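Local coordinates for protein Myo-inositol 2-dehydrogenase (Lactobacillus plantarum WCFS1, PDB 3CEA) that probably catalyses the NAD-dependent oxidation of myo-inositol at its 2-hydroxyl, pairing a Rossmann domain with a GFO/IDH/MocA-type C-terminal domain, at residues A[220-232]-A[236-248]. Numbering follows the deposited sequence.
Sequences IGEFETGVAQLKM and VIATLIGGRHAAH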
loop_
_atom_site.group_PDB
_atom_site.type_symbol
_atom_site.label_atom_id
_atom_site.label_comp_id
_atom_site.label_asym_id
_atom_site.label_seq_id
_atom_site.Cartn_x
_atom_site.Cartn_y
_atom_site.Cartn_z
ATOM N N ILE A 220 -23.985 -28.713 12.006
ATOM C CA ILE A 220 -25.206 -27.927 11.795
ATOM C C ILE A 220 -25.535 -27.765 10.302
ATOM O O ILE A 220 -26.335 -26.903 9.921
ATOM C CB ILE A 220 -25.170 -26.544 12.514
ATOM C CG1 ILE A 220 -23.966 -25.710 12.058
ATOM C CG2 ILE A 220 -25.191 -26.729 14.034
ATOM C CD1 ILE A 220 -24.115 -24.213 12.304
ATOM N N GLY A 221 -24.916 -28.603 9.472
ATOM C CA GLY A 221 -25.176 -28.630 8.031
ATOM C C GLY A 221 -24.670 -27.419 7.269
ATOM O O GLY A 221 -25.218 -27.061 6.223
ATOM N N GLU A 222 -23.616 -26.796 7.788
ATOM C CA GLU A 222 -23.039 -25.597 7.182
ATOM C C GLU A 222 -21.647 -25.862 6.604
ATOM O O GLU A 222 -20.922 -26.740 7.084
ATOM C CB GLU A 222 -22.975 -24.465 8.213
ATOM C CG GLU A 222 -24.317 -23.806 8.520
ATOM C CD GLU A 222 -24.665 -22.660 7.571
ATOM O OE1 GLU A 222 -23.816 -22.269 6.734
ATOM O OE2 GLU A 222 -25.801 -22.143 7.673
ATOM N N PHE A 223 -21.290 -25.105 5.566
ATOM C CA PHE A 223 -19.946 -25.147 4.991
ATOM C C PHE A 223 -19.205 -23.844 5.256
ATOM O O PHE A 223 -19.745 -22.759 5.023
ATOM C CB PHE A 223 -20.002 -25.416 3.484
ATOM C CG PHE A 223 -20.546 -26.768 3.128
ATOM C CD1 PHE A 223 -19.757 -27.912 3.270
ATOM C CD2 PHE A 223 -21.847 -26.903 2.646
ATOM C CE1 PHE A 223 -20.260 -29.172 2.942
ATOM C CE2 PHE A 223 -22.358 -28.156 2.313
ATOM C CZ PHE A 223 -21.562 -29.294 2.462
ATOM N N GLU A 224 -17.969 -23.958 5.737
ATOM C CA GLU A 224 -17.151 -22.790 6.065
ATOM C C GLU A 224 -16.883 -21.899 4.849
ATOM O O GLU A 224 -17.041 -20.678 4.925
ATOM C CB GLU A 224 -15.834 -23.220 6.724
ATOM C CG GLU A 224 -15.046 -22.079 7.370
ATOM C CD GLU A 224 -14.197 -21.311 6.374
ATOM O OE1 GLU A 224 -13.505 -21.957 5.566
ATOM O OE2 GLU A 224 -14.220 -20.063 6.391
ATOM N N THR A 225 -16.479 -22.512 3.740
ATOM C CA THR A 225 -16.133 -21.770 2.531
ATOM C C THR A 225 -16.971 -22.225 1.344
ATOM O O THR A 225 -17.273 -23.408 1.199
ATOM C CB THR A 225 -14.615 -21.886 2.206
ATOM O OG1 THR A 225 -13.855 -21.289 3.263
ATOM C CG2 THR A 225 -14.257 -21.173 0.899
ATOM N N GLY A 226 -17.356 -21.268 0.509
ATOM C CA GLY A 226 -18.038 -21.555 -0.741
ATOM C C GLY A 226 -17.402 -20.768 -1.864
ATOM O O GLY A 226 -17.369 -19.538 -1.825
ATOM N N VAL A 227 -16.883 -21.478 -2.862
ATOM C CA VAL A 227 -16.318 -20.839 -4.044
ATOM C C VAL A 227 -17.199 -21.158 -5.244
ATOM O O VAL A 227 -17.485 -22.325 -5.521
ATOM C CB VAL A 227 -14.858 -21.289 -4.317
ATOM C CG1 VAL A 227 -14.242 -20.472 -5.448
ATOM C CG2 VAL A 227 -14.002 -21.164 -3.058
ATOM N N ALA A 228 -17.636 -20.114 -5.944
ATOM C CA ALA A 228 -18.457 -20.275 -7.142
ATOM C C ALA A 228 -17.845 -19.581 -8.351
ATOM O O ALA A 228 -17.330 -18.469 -8.239
ATOM C CB ALA A 228 -19.862 -19.755 -6.899
ATOM N N GLN A 229 -17.898 -20.250 -9.500
ATOM C CA GLN A 229 -17.582 -19.623 -10.775
ATOM C C GLN A 229 -18.857 -19.534 -11.606
ATOM O O GLN A 229 -19.681 -20.453 -11.579
ATOM C CB GLN A 229 -16.492 -20.390 -11.522
ATOM C CG GLN A 229 -15.929 -19.640 -12.732
ATOM C CD GLN A 229 -14.665 -20.264 -13.281
ATOM O OE1 GLN A 229 -13.667 -20.395 -12.572
ATOM N NE2 GLN A 229 -14.695 -20.642 -14.553
ATOM N N LEU A 230 -19.015 -18.425 -12.332
ATOM C CA LEU A 230 -20.245 -18.144 -13.069
ATOM C C LEU A 230 -19.993 -17.728 -14.515
ATOM O O LEU A 230 -19.054 -16.988 -14.813
ATOM C CB LEU A 230 -21.069 -17.049 -12.373
ATOM C CG LEU A 230 -21.419 -17.099 -10.879
ATOM C CD1 LEU A 230 -21.994 -15.760 -10.439
ATOM C CD2 LEU A 230 -22.393 -18.222 -10.538
ATOM N N LYS A 231 -20.853 -18.208 -15.406
ATOM C CA LYS A 231 -20.859 -17.783 -16.795
ATOM C C LYS A 231 -22.013 -16.802 -16.957
ATOM O O LYS A 231 -23.155 -17.131 -16.628
ATOM C CB LYS A 231 -21.033 -18.994 -17.717
ATOM C CG LYS A 231 -20.806 -18.706 -19.191
ATOM C CD LYS A 231 -21.060 -19.939 -20.052
ATOM C CE LYS A 231 -20.747 -19.652 -21.520
ATOM N NZ LYS A 231 -20.991 -20.837 -22.394
HETATM N N MSE A 232 -21.715 -15.596 -17.435
HETATM C CA MSE A 232 -22.746 -14.573 -17.631
HETATM C C MSE A 232 -23.333 -14.629 -19.042
HETATM O O MSE A 232 -22.728 -15.194 -19.958
HETATM C CB MSE A 232 -22.211 -13.166 -17.326
HETATM C CG MSE A 232 -21.521 -13.014 -15.973
HETATM SE SE MSE A 232 -22.644 -13.383 -14.435
HETATM C CE MSE A 232 -23.832 -11.856 -14.546
ATOM N N VAL A 236 -19.134 -12.465 -19.716
ATOM C CA VAL A 236 -18.401 -12.168 -18.485
ATOM C C VAL A 236 -18.259 -13.403 -17.585
ATOM O O VAL A 236 -19.148 -14.254 -17.525
ATOM C CB VAL A 236 -19.045 -10.972 -17.722
ATOM C CG1 VAL A 236 -18.308 -10.674 -16.421
ATOM C CG2 VAL A 236 -19.074 -9.723 -18.606
ATOM N N ILE A 237 -17.117 -13.510 -16.916
ATOM C CA ILE A 237 -16.866 -14.605 -15.988
ATOM C C ILE A 237 -16.720 -14.023 -14.586
ATOM O O ILE A 237 -16.203 -12.922 -14.421
ATOM C CB ILE A 237 -15.608 -15.416 -16.392
ATOM C CG1 ILE A 237 -15.708 -15.858 -17.861
ATOM C CG2 ILE A 237 -15.437 -16.636 -15.484
ATOM C CD1 ILE A 237 -14.377 -16.118 -18.531
ATOM N N ALA A 238 -17.202 -14.744 -13.580
ATOM C CA ALA A 238 -17.150 -14.247 -12.211
ATOM C C ALA A 238 -16.845 -15.341 -11.200
ATOM O O ALA A 238 -17.246 -16.494 -11.374
ATOM C CB ALA A 238 -18.447 -13.527 -11.848
ATOM N N THR A 239 -16.119 -14.963 -10.153
ATOM C CA THR A 239 -15.849 -15.838 -9.021
ATOM C C THR A 239 -16.430 -15.197 -7.770
ATOM O O THR A 239 -16.298 -13.987 -7.571
ATOM C CB THR A 239 -14.334 -16.062 -8.824
ATOM O OG1 THR A 239 -13.772 -16.607 -10.022
ATOM C CG2 THR A 239 -14.056 -17.015 -7.664
ATOM N N LEU A 240 -17.082 -16.009 -6.941
ATOM C CA LEU A 240 -17.579 -15.567 -5.639
ATOM C C LEU A 240 -16.984 -16.438 -4.547
ATOM O O LEU A 240 -16.980 -17.667 -4.655
ATOM C CB LEU A 240 -19.103 -15.666 -5.556
ATOM C CG LEU A 240 -19.998 -15.270 -6.727
ATOM C CD1 LEU A 240 -21.348 -15.943 -6.552
ATOM C CD2 LEU A 240 -20.149 -13.762 -6.835
ATOM N N ILE A 241 -16.490 -15.796 -3.493
ATOM C CA ILE A 241 -15.983 -16.514 -2.334
ATOM C C ILE A 241 -16.638 -16.029 -1.044
ATOM O O ILE A 241 -16.568 -14.848 -0.696
ATOM C CB ILE A 241 -14.443 -16.438 -2.233
ATOM C CG1 ILE A 241 -13.809 -17.062 -3.481
ATOM C CG2 ILE A 241 -13.951 -17.118 -0.953
ATOM C CD1 ILE A 241 -12.337 -17.291 -3.376
ATOM N N GLY A 242 -17.299 -16.956 -0.359
ATOM C CA GLY A 242 -17.867 -16.700 0.952
ATOM C C GLY A 242 -17.110 -17.516 1.975
ATOM O O GLY A 242 -16.912 -18.717 1.793
ATOM N N GLY A 243 -16.679 -16.860 3.047
ATOM C CA GLY A 243 -15.912 -17.515 4.099
ATOM C C GLY A 243 -16.240 -16.977 5.474
ATOM O O GLY A 243 -16.910 -15.945 5.602
ATOM N N ARG A 244 -15.764 -17.682 6.500
ATOM C CA ARG A 244 -16.065 -17.353 7.892
ATOM C C ARG A 244 -14.859 -17.538 8.823
ATOM O O ARG A 244 -15.022 -17.579 10.044
ATOM C CB ARG A 244 -17.234 -18.213 8.400
ATOM C CG ARG A 244 -18.401 -18.341 7.433
ATOM C CD ARG A 244 -19.708 -18.450 8.174
ATOM N NE ARG A 244 -20.856 -18.286 7.283
ATOM C CZ ARG A 244 -21.424 -17.119 6.978
ATOM N NH1 ARG A 244 -20.958 -15.982 7.484
ATOM N NH2 ARG A 244 -22.469 -17.092 6.160
ATOM N N HIS A 245 -13.658 -17.636 8.255
ATOM C CA HIS A 245 -12.477 -17.990 9.044
ATOM C C HIS A 245 -11.200 -17.204 8.708
ATOM O O HIS A 245 -10.095 -17.751 8.779
ATOM C CB HIS A 245 -12.214 -19.494 8.925
ATOM C CG HIS A 245 -11.884 -20.153 10.228
ATOM N ND1 HIS A 245 -10.589 -20.331 10.667
ATOM C CD2 HIS A 245 -12.682 -20.680 11.187
ATOM C CE1 HIS A 245 -10.603 -20.942 11.839
ATOM N NE2 HIS A 245 -11.861 -21.163 12.177
ATOM N N ALA A 246 -11.346 -15.926 8.358
ATOM C CA ALA A 246 -10.186 -15.056 8.149
ATOM C C ALA A 246 -9.563 -14.647 9.484
ATOM O O ALA A 246 -10.276 -14.403 10.463
ATOM C CB ALA A 246 -10.563 -13.827 7.334
ATOM N N ALA A 247 -8.234 -14.579 9.512
ATOM C CA ALA A 247 -7.495 -14.196 10.713
ATOM C C ALA A 247 -7.364 -12.679 10.876
ATOM O O ALA A 247 -7.394 -12.173 12.000
ATOM C CB ALA A 247 -6.124 -14.853 10.725
ATOM N N HIS A 248 -7.235 -11.959 9.761
ATOM C CA HIS A 248 -6.970 -10.515 9.795
ATOM C C HIS A 248 -8.177 -9.642 10.147
ATOM O O HIS A 248 -8.034 -8.622 10.823
ATOM C CB HIS A 248 -6.312 -10.044 8.490
ATOM C CG HIS A 248 -7.187 -10.160 7.279
ATOM N ND1 HIS A 248 -7.559 -11.372 6.740
ATOM C CD2 HIS A 248 -7.735 -9.210 6.484
ATOM C CE1 HIS A 248 -8.313 -11.165 5.674
ATOM N NE2 HIS A 248 -8.434 -9.861 5.495
HETATM O O HOH W 1 -12.479 -18.245 5.624
HETATM O O HOH W 2 -13.206 -19.379 -10.150
#
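Gly226 and Gly242 pair through both of their backbone N-H and C=O groups, and the same pair of hydrogen bonds recurs at Ala228 with Leu240 and at Leu230 with Ala238, so strands 225-232 and 237-243 form a regular antiparallel beta hairpin. Met232 N to Val236 O, 2.9 Å, closes the ladder next to the connecting turn. On the face carrying Ala228, Leu230, Ala238 and Leu240, the two leucines cross at about a right angle and meet through their CD1 methyls at 3.9 Å; Leu240 CD1 also reaches Ala228 CB. On the other face Val227 and Ile241 lie side by side, with Val227 CG1 4.0 Å from Ile241 CG1. Further along that face, a water bridges Gln229 OE1 (2.7 Å) and Thr239 OG1 (2.8 Å), joining two polar side chains of a non-hydrogen-bonded pair; Thr239 OG1 also bonds Tyr155 OH.

Beyond the ladder, the Glu224 carboxylate takes over from the backbone. Its chain leaves with CG anti to the backbone N (chi1 -168°) and bends at chi2, bringing OE2 to Arg244 N at 2.8 Å, on the anti side of the carboxylate and with an N-H...O angle of 165°. A second water links OE2 to His245 N. This side-chain grip falls where the chain turns a corner at Arg244, while Glu224 and Thr225, both facing Ser210, make a classic beta bulge. The Arg244 side chain, about 8 Å from the bound NAD, forms a salt bridge with Asp185.

Within the large mixed sheet of the C-terminal domain, the hairpin lies between strands 202-210 and 153-163. Helix 182-198 packs on the Ala228 and Leu240 face, whereas the Gln229 face meets a second subunit, Gln229 against its counterpart there.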